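Isatin hydrolase (Ralstonia solanacearum, PDB 5NMP) hydrolyses isatin, opening its ring to give isatinate, and binds manganese as a member of the putative cyclase family. Local coordinates at residues N166-D170 / G171-P175; V158-A161 / A162-L165; Q133-E136 / Q137-R141. One frame throughout, in Å; residues are numbered along the deposited sequence.

Followed from the N terminus, the chain meets the three contacts in series, and none nests within or crosses another. Interaction 3 comes first, at the last turn of helix 129-139, whose inner side packs on strand 107-114 of the large mixed sheet. After strand 147-151 the chain reaches interaction 2, where Asp160, at the end of a loop, caps the N terminus of the short helix 161-165. Interaction 1 follows directly and closes a tight hairpin of strands 167-168 and 171-172. These two are neighbours: their centres lie about 12 Å apart, and Ala172 CB touches Leu165 O at 3.7 Å. Interaction 3 stands apart, its nearest atoms about 15 Å from interaction 1 and about 21 Å from interaction 2.

Interaction 1: N166-D170 / G171-P175; sequences NIRED and GAHTP
His173 and Arg168 illustrate how a tight turn can be closed by side chains as well as by backbone. The stacking comes first: the guanidinium lies nearly flat on one face of the imidazole, centres 3.7 Å apart and planes tilted by 21°. A bend at chi3 (-98°) folds the arginine back over the ring, with NH2 above CG and ND1, displaced toward the rim.

Hydrogen bonding to a carboxylate holds the ring from its edge. Asp170 has CG between its backbone N and carbonyl carbon (chi1 60°), which turns the carboxylate to the histidine. His173 NE2 donates to Asp170 OD1 over 2.9 Å, almost straight and close to the ring plane, meeting the syn side of the carboxylate but somewhat out of its plane. At the other nitrogen, ND1 is bonded to Asp124. With carboxylates at both nitrogens the ring's rotation is fixed and a protonated imidazole would probably be stabilised, although the stacked arginine should work against it.

The backbone framework is a beta hairpin with a two-residue loop (Glu169 and Asp170). Arg168 to Gly171 form a type I turn, and the two end residues make an antiparallel hydrogen-bonded pair, in which Arg168 N reaches Gly171 O at 2.9 Å. Gly171 has positive phi, where a CB would press on the preceding carbonyl oxygen. Beyond the strands the pairing goes on: His173 N donates to Asn166 O at 2.9 Å, and Asn166 ND2 returns a bond of 2.7 Å to His173 O, placed on a lone pair in the carbonyl plane. Asn166 is the first residue past helix 161-165, with positive phi.

Apolar packing is slight and lies on the opposite face of the hairpin from Arg168. There Ile167 CG1 rests against Ala172 CB at 3.8 Å, within the non-hydrogen-bonded pair.

Interaction 2: V158-A161 / A162-L165; sequences VGDA and AAFL
Asp160 sends its carboxylate toward Ala162 and Ala163 because CG lies opposite the backbone N (chi1 -168°), which brings OD1 to the amides at the start of the helix. Phe164 has a similar first torsion (-172°), taking its ring back beside Val158, where CD1 comes 4.0 Å from Val158 N and approaches obliquely. Asp160 OD1 accepts two weak bonds, from Ala162 N at 3.2 Å and, more nearly straight, from Ala163 N at 3.3 Å. This is a classic N-cap: an aspartate just ahead of helix 161-165 accepts from amides that lack a preceding helical carbonyl, and its negative charge probably interacts well with the positive end of the helix dipole. The aspartate's methylene and carboxylate carbon also rest against Ala163 CB. Regular helical bonding begins at the cap residue, with Phe164 N donating to Asp160 O over 2.8 Å. One step on, Leu165 N reaches Ala161 O at 3.1 Å. On the buried side Phe164 meets the Trp154 ring and touches Pro37 and Cys229, its side chain about 11 Å from the bound manganese ion.

Interaction 3: Q133-E136 / Q137-R141; sequences QAWE and QRHGR
Trp135 O is gripped by two amides at the last turn of helix 129-139. His139 N meets Trp135 O in the carbonyl plane at 2.9 Å, whereas Arg138 N, 3.1 Å from the same Trp135 O, sits well above that plane. Next along, Gly140 N closes on Glu136 O at 2.8 Å, and Gly140, with positive phi, takes the chain out of the helix. The side chains repeat this one-turn spacing. Trp135 CG lies opposite the backbone N (chi1 -177°), which slants the indole toward the C-terminal end of the helix and offers one face to His139. The imidazole meets that face edge-on, its centroid 4.5 Å from that of the five-membered ring and its plane turned by 65°, while His139 CB sits 3.9 Å from the centroid of the Trp135 six-membered ring, over its face. The indole also packs on Val111 and Ile113 of strand 107-114. Glu136 reaches along Gly140 toward Arg141 CA, its OE2 taken up by Arg189 in a salt bridge and by Ile142 N. Because the angle between Trp135 NE1 and His139 ND1 is too poor for a hydrogen bond, the pairing probably rests on the ring and CH-pi contacts, which leaves the indole N-H to bond Val112 O weakly.

Interaction 1: N166-D170 / G171-P175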
loop_
_atom_site.group_PDB
_atom_site.type_symbol
_atom_site.label_atom_id
_atom_site.label_comp_id
_atom_site.label_asym_id
_atom_site.label_seq_id
_atom_site.Cartn_x
_atom_site.Cartn_y
_atom_site.Cartn_z
ATOM N N ASN A 166 -19.479 5.344 -18.163
ATOM C CA ASN A 166 -20.218 6.315 -18.973
ATOM C C ASN A 166 -19.830 6.300 -20.445
ATOM O O ASN A 166 -19.295 7.274 -20.970
ATOM C CB ASN A 166 -20.035 7.726 -18.421
ATOM C CG ASN A 166 -21.095 8.684 -18.926
ATOM O OD1 ASN A 166 -22.235 8.288 -19.165
ATOM N ND2 ASN A 166 -20.724 9.945 -19.103
ATOM N N ILE A 167 -20.131 5.192 -21.109
ATOM C CA ILE A 167 -19.696 4.971 -22.477
ATOM C C ILE A 167 -20.847 5.042 -23.477
ATOM O O ILE A 167 -21.899 4.427 -23.282
ATOM C CB ILE A 167 -18.977 3.613 -22.592
ATOM C CG1 ILE A 167 -17.561 3.744 -22.023
ATOM C CG2 ILE A 167 -18.944 3.122 -24.032
ATOM C CD1 ILE A 167 -16.746 2.486 -22.093
ATOM N N ARG A 168 -20.639 5.818 -24.536
ATOM C CA ARG A 168 -21.588 5.910 -25.637
ATOM C C ARG A 168 -20.942 5.362 -26.911
ATOM O O ARG A 168 -19.894 4.720 -26.846
ATOM C CB ARG A 168 -22.055 7.354 -25.821
ATOM C CG ARG A 168 -22.647 7.952 -24.549
ATOM C CD ARG A 168 -23.637 9.068 -24.842
ATOM N NE ARG A 168 -23.039 10.396 -24.728
ATOM C CZ ARG A 168 -22.891 11.052 -23.581
ATOM N NH1 ARG A 168 -23.288 10.498 -22.442
ATOM N NH2 ARG A 168 -22.342 12.259 -23.571
ATOM N N GLU A 169 -21.556 5.606 -28.066
ATOM C CA GLU A 169 -21.072 5.003 -29.307
ATOM C C GLU A 169 -19.722 5.578 -29.748
ATOM O O GLU A 169 -19.015 4.976 -30.559
ATOM C CB GLU A 169 -22.114 5.169 -30.422
ATOM C CG GLU A 169 -21.733 6.128 -31.543
ATOM C CD GLU A 169 -21.823 7.585 -31.130
ATOM O OE1 GLU A 169 -22.331 7.861 -30.019
ATOM O OE2 GLU A 169 -21.384 8.453 -31.917
ATOM N N ASP A 170 -19.363 6.737 -29.205
ATOM C CA ASP A 170 -18.103 7.376 -29.562
ATOM C C ASP A 170 -17.140 7.421 -28.376
ATOM O O ASP A 170 -16.365 8.366 -28.228
ATOM C CB ASP A 170 -18.349 8.790 -30.100
ATOM C CG ASP A 170 -19.049 9.689 -29.093
ATOM O OD1 ASP A 170 -19.749 9.165 -28.197
ATOM O OD2 ASP A 170 -18.901 10.926 -29.204
ATOM N N GLY A 171 -17.192 6.392 -27.538
ATOM C CA GLY A 171 -16.266 6.272 -26.428
ATOM C C GLY A 171 -16.810 6.754 -25.097
ATOM O O GLY A 171 -18.008 6.992 -24.948
ATOM N N ALA A 172 -15.913 6.896 -24.126
ATOM C CA ALA A 172 -16.289 7.291 -22.774
ATOM C C ALA A 172 -16.408 8.804 -22.640
ATOM O O ALA A 172 -15.598 9.551 -23.190
ATOM C CB ALA A 172 -15.278 6.755 -21.769
ATOM N N HIS A 173 -17.417 9.247 -21.899
ATOM C CA HIS A 173 -17.621 10.670 -21.663
ATOM C C HIS A 173 -17.368 11.028 -20.202
ATOM O O HIS A 173 -18.276 11.009 -19.375
ATOM C CB HIS A 173 -19.031 11.081 -22.086
ATOM C CG HIS A 173 -19.233 11.079 -23.569
ATOM N ND1 HIS A 173 -19.147 12.223 -24.335
ATOM C CD2 HIS A 173 -19.496 10.069 -24.432
ATOM C CE1 HIS A 173 -19.358 11.919 -25.603
ATOM N NE2 HIS A 173 -19.572 10.619 -25.689
ATOM N N THR A 174 -16.115 11.352 -19.898
ATOM C CA THR A 174 -15.697 11.684 -18.541
ATOM C C THR A 174 -14.867 12.970 -18.549
ATOM O O THR A 174 -14.244 13.301 -19.560
ATOM C CB THR A 174 -14.885 10.532 -17.912
ATOM O OG1 THR A 174 -13.758 10.231 -18.741
ATOM C CG2 THR A 174 -15.742 9.283 -17.777
ATOM N N PRO A 175 -14.866 13.713 -17.428
ATOM C CA PRO A 175 -14.125 14.978 -17.382
ATOM C C PRO A 175 -12.611 14.779 -17.335
ATOM O O PRO A 175 -12.147 13.668 -17.082
ATOM C CB PRO A 175 -14.634 15.633 -16.094
ATOM C CG PRO A 175 -15.072 14.498 -15.247
ATOM C CD PRO A 175 -15.628 13.475 -16.190
#

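Interaction 2: V158-A161 / A162-L165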
loop_
_atom_site.group_PDB
_atom_site.type_symbol
_atom_site.label_atom_id
_atom_site.label_comp_id
_atom_site.label_asym_id
_atom_site.label_seq_id
_atom_site.Cartn_x
_atom_site.Cartn_y
_atom_site.Cartn_z
ATOM N N VAL A 158 -19.964 4.737 -8.388
ATOM C CA VAL A 158 -19.328 3.423 -8.293
ATOM C C VAL A 158 -20.330 2.264 -8.183
ATOM O O VAL A 158 -20.027 1.138 -8.576
ATOM C CB VAL A 158 -18.347 3.374 -7.090
ATOM C CG1 VAL A 158 -19.100 3.297 -5.769
ATOM C CG2 VAL A 158 -17.381 2.210 -7.234
ATOM N N GLY A 159 -21.527 2.542 -7.675
ATOM C CA GLY A 159 -22.552 1.519 -7.569
ATOM C C GLY A 159 -23.165 1.137 -8.907
ATOM O O GLY A 159 -23.783 0.080 -9.035
ATOM N N ASP A 160 -23.001 2.004 -9.901
ATOM C CA ASP A 160 -23.507 1.758 -11.248
ATOM C C ASP A 160 -22.343 1.728 -12.241
ATOM O O ASP A 160 -21.828 2.773 -12.637
ATOM C CB ASP A 160 -24.526 2.834 -11.645
ATOM C CG ASP A 160 -25.313 2.477 -12.903
ATOM O OD1 ASP A 160 -24.815 1.693 -13.737
ATOM O OD2 ASP A 160 -26.442 2.991 -13.060
ATOM N N ALA A 161 -21.943 0.525 -12.641
ATOM C CA ALA A 161 -20.792 0.349 -13.518
ATOM C C ALA A 161 -20.970 1.057 -14.857
ATOM O O ALA A 161 -20.021 1.640 -15.387
ATOM C CB ALA A 161 -20.525 -1.128 -13.737
ATOM N N ALA A 162 -22.182 1.012 -15.401
ATOM C CA ALA A 162 -22.464 1.686 -16.664
ATOM C C ALA A 162 -22.305 3.198 -16.515
ATOM O O ALA A 162 -21.764 3.864 -17.397
ATOM C CB ALA A 162 -23.858 1.343 -17.154
ATOM N N ALA A 163 -22.770 3.731 -15.389
ATOM C CA ALA A 163 -22.676 5.162 -15.122
ATOM C C ALA A 163 -21.245 5.594 -14.815
ATOM O O ALA A 163 -20.847 6.719 -15.120
ATOM C CB ALA A 163 -23.594 5.541 -13.971
ATOM N N PHE A 164 -20.474 4.696 -14.208
ATOM C CA PHE A 164 -19.106 5.003 -13.817
ATOM C C PHE A 164 -18.193 5.105 -15.035
ATOM O O PHE A 164 -17.373 6.018 -15.126
ATOM C CB PHE A 164 -18.575 3.947 -12.844
ATOM C CG PHE A 164 -17.242 4.294 -12.240
ATOM C CD1 PHE A 164 -17.159 5.159 -11.158
ATOM C CD2 PHE A 164 -16.072 3.754 -12.750
ATOM C CE1 PHE A 164 -15.934 5.482 -10.600
ATOM C CE2 PHE A 164 -14.845 4.070 -12.195
ATOM C CZ PHE A 164 -14.775 4.935 -11.119
ATOM N N LEU A 165 -18.338 4.167 -15.965
ATOM C CA LEU A 165 -17.567 4.197 -17.202
ATOM C C LEU A 165 -18.153 5.224 -18.175
ATOM O O LEU A 165 -17.418 5.886 -18.906
ATOM C CB LEU A 165 -17.526 2.809 -17.849
ATOM C CG LEU A 165 -16.898 1.670 -17.040
ATOM C CD1 LEU A 165 -16.926 0.372 -17.827
ATOM C CD2 LEU A 165 -15.476 2.007 -16.615
#

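Interaction 3: Q133-E136 / Q137-R141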
loop_
_atom_site.group_PDB
_atom_site.type_symbol
_atom_site.label_atom_id
_atom_site.label_comp_id
_atom_site.label_asym_id
_atom_site.label_seq_id
_atom_site.Cartn_x
_atom_site.Cartn_y
_atom_site.Cartn_z
ATOM N N GLN A 133 -5.757 28.856 -12.542
ATOM C CA GLN A 133 -5.219 30.139 -12.094
ATOM C C GLN A 133 -6.196 30.891 -11.193
ATOM O O GLN A 133 -5.784 31.670 -10.333
ATOM C CB GLN A 133 -4.840 31.008 -13.295
ATOM C CG GLN A 133 -3.583 30.547 -14.015
ATOM C CD GLN A 133 -3.245 31.413 -15.215
ATOM O OE1 GLN A 133 -4.130 31.978 -15.860
ATOM N NE2 GLN A 133 -1.956 31.523 -15.519
ATOM N N ALA A 134 -7.489 30.662 -11.397
ATOM C CA ALA A 134 -8.509 31.252 -10.540
ATOM C C ALA A 134 -8.500 30.576 -9.172
ATOM O O ALA A 134 -8.750 31.214 -8.149
ATOM C CB ALA A 134 -9.881 31.137 -11.181
ATOM N N TRP A 135 -8.209 29.278 -9.171
ATOM C CA TRP A 135 -8.106 28.500 -7.941
ATOM C C TRP A 135 -6.976 29.031 -7.065
ATOM O O TRP A 135 -7.137 29.173 -5.852
ATOM C CB TRP A 135 -7.884 27.020 -8.267
ATOM C CG TRP A 135 -7.826 26.117 -7.068
ATOM C CD1 TRP A 135 -8.864 25.427 -6.510
ATOM C CD2 TRP A 135 -6.665 25.792 -6.290
ATOM N NE1 TRP A 135 -8.425 24.699 -5.431
ATOM C CE2 TRP A 135 -7.079 24.907 -5.273
ATOM C CE3 TRP A 135 -5.319 26.166 -6.350
ATOM C CZ2 TRP A 135 -6.195 24.391 -4.327
ATOM C CZ3 TRP A 135 -4.444 25.655 -5.408
ATOM C CH2 TRP A 135 -4.885 24.776 -4.412
ATOM N N GLU A 136 -5.840 29.333 -7.690
ATOM C CA GLU A 136 -4.684 29.870 -6.978
ATOM C C GLU A 136 -4.960 31.250 -6.392
ATOM O O GLU A 136 -4.378 31.621 -5.374
ATOM C CB GLU A 136 -3.464 29.939 -7.898
ATOM C CG GLU A 136 -2.794 28.598 -8.146
ATOM C CD GLU A 136 -1.492 28.730 -8.916
ATOM O OE1 GLU A 136 -1.327 29.734 -9.643
ATOM O OE2 GLU A 136 -0.632 27.831 -8.789
ATOM N N GLN A 137 -5.840 32.011 -7.037
ATOM C CA GLN A 137 -6.207 33.335 -6.541
ATOM C C GLN A 137 -6.981 33.237 -5.233
ATOM O O GLN A 137 -7.030 34.192 -4.457
ATOM C CB GLN A 137 -7.028 34.096 -7.583
ATOM C CG GLN A 137 -6.223 34.534 -8.792
ATOM C CD GLN A 137 -4.970 35.298 -8.404
ATOM O OE1 GLN A 137 -5.022 36.242 -7.611
ATOM N NE2 GLN A 137 -3.831 34.885 -8.954
ATOM N N ARG A 138 -7.575 32.073 -4.992
ATOM C CA ARG A 138 -8.344 31.837 -3.777
ATOM C C ARG A 138 -7.543 31.076 -2.719
ATOM O O ARG A 138 -7.688 31.335 -1.525
ATOM C CB ARG A 138 -9.629 31.070 -4.107
ATOM C CG ARG A 138 -10.728 31.920 -4.735
ATOM C CD ARG A 138 -11.911 31.070 -5.184
ATOM N NE ARG A 138 -11.608 30.296 -6.386
ATOM C CZ ARG A 138 -11.901 29.009 -6.546
ATOM N NH1 ARG A 138 -12.512 28.338 -5.576
ATOM N NH2 ARG A 138 -11.584 28.390 -7.677
ATOM N N HIS A 139 -6.694 30.148 -3.153
ATOM C CA HIS A 139 -6.054 29.219 -2.222
ATOM C C HIS A 139 -4.529 29.252 -2.239
ATOM O O HIS A 139 -3.885 28.562 -1.451
ATOM C CB HIS A 139 -6.534 27.799 -2.511
ATOM C CG HIS A 139 -8.018 27.639 -2.405
ATOM N ND1 HIS A 139 -8.773 27.018 -3.377
ATOM C CD2 HIS A 139 -8.888 28.028 -1.443
ATOM C CE1 HIS A 139 -10.044 27.028 -3.017
ATOM N NE2 HIS A 139 -10.140 27.635 -1.847
ATOM N N GLY A 140 -3.951 30.049 -3.131
ATOM C CA GLY A 140 -2.506 30.186 -3.186
ATOM C C GLY A 140 -1.855 29.322 -4.249
ATOM O O GLY A 140 -2.496 28.465 -4.854
ATOM N N ARG A 141 -0.567 29.553 -4.468
ATOM C CA ARG A 141 0.191 28.859 -5.501
ATOM C C ARG A 141 0.268 27.354 -5.250
ATOM O O ARG A 141 0.536 26.916 -4.132
ATOM C CB ARG A 141 1.600 29.449 -5.587
ATOM C CG ARG A 141 2.447 28.923 -6.727
ATOM C CD ARG A 141 3.848 29.506 -6.655
ATOM N NE ARG A 141 4.650 29.173 -7.829
ATOM C CZ ARG A 141 4.796 29.971 -8.882
ATOM N NH1 ARG A 141 4.195 31.153 -8.911
ATOM N NH2 ARG A 141 5.545 29.587 -9.908
#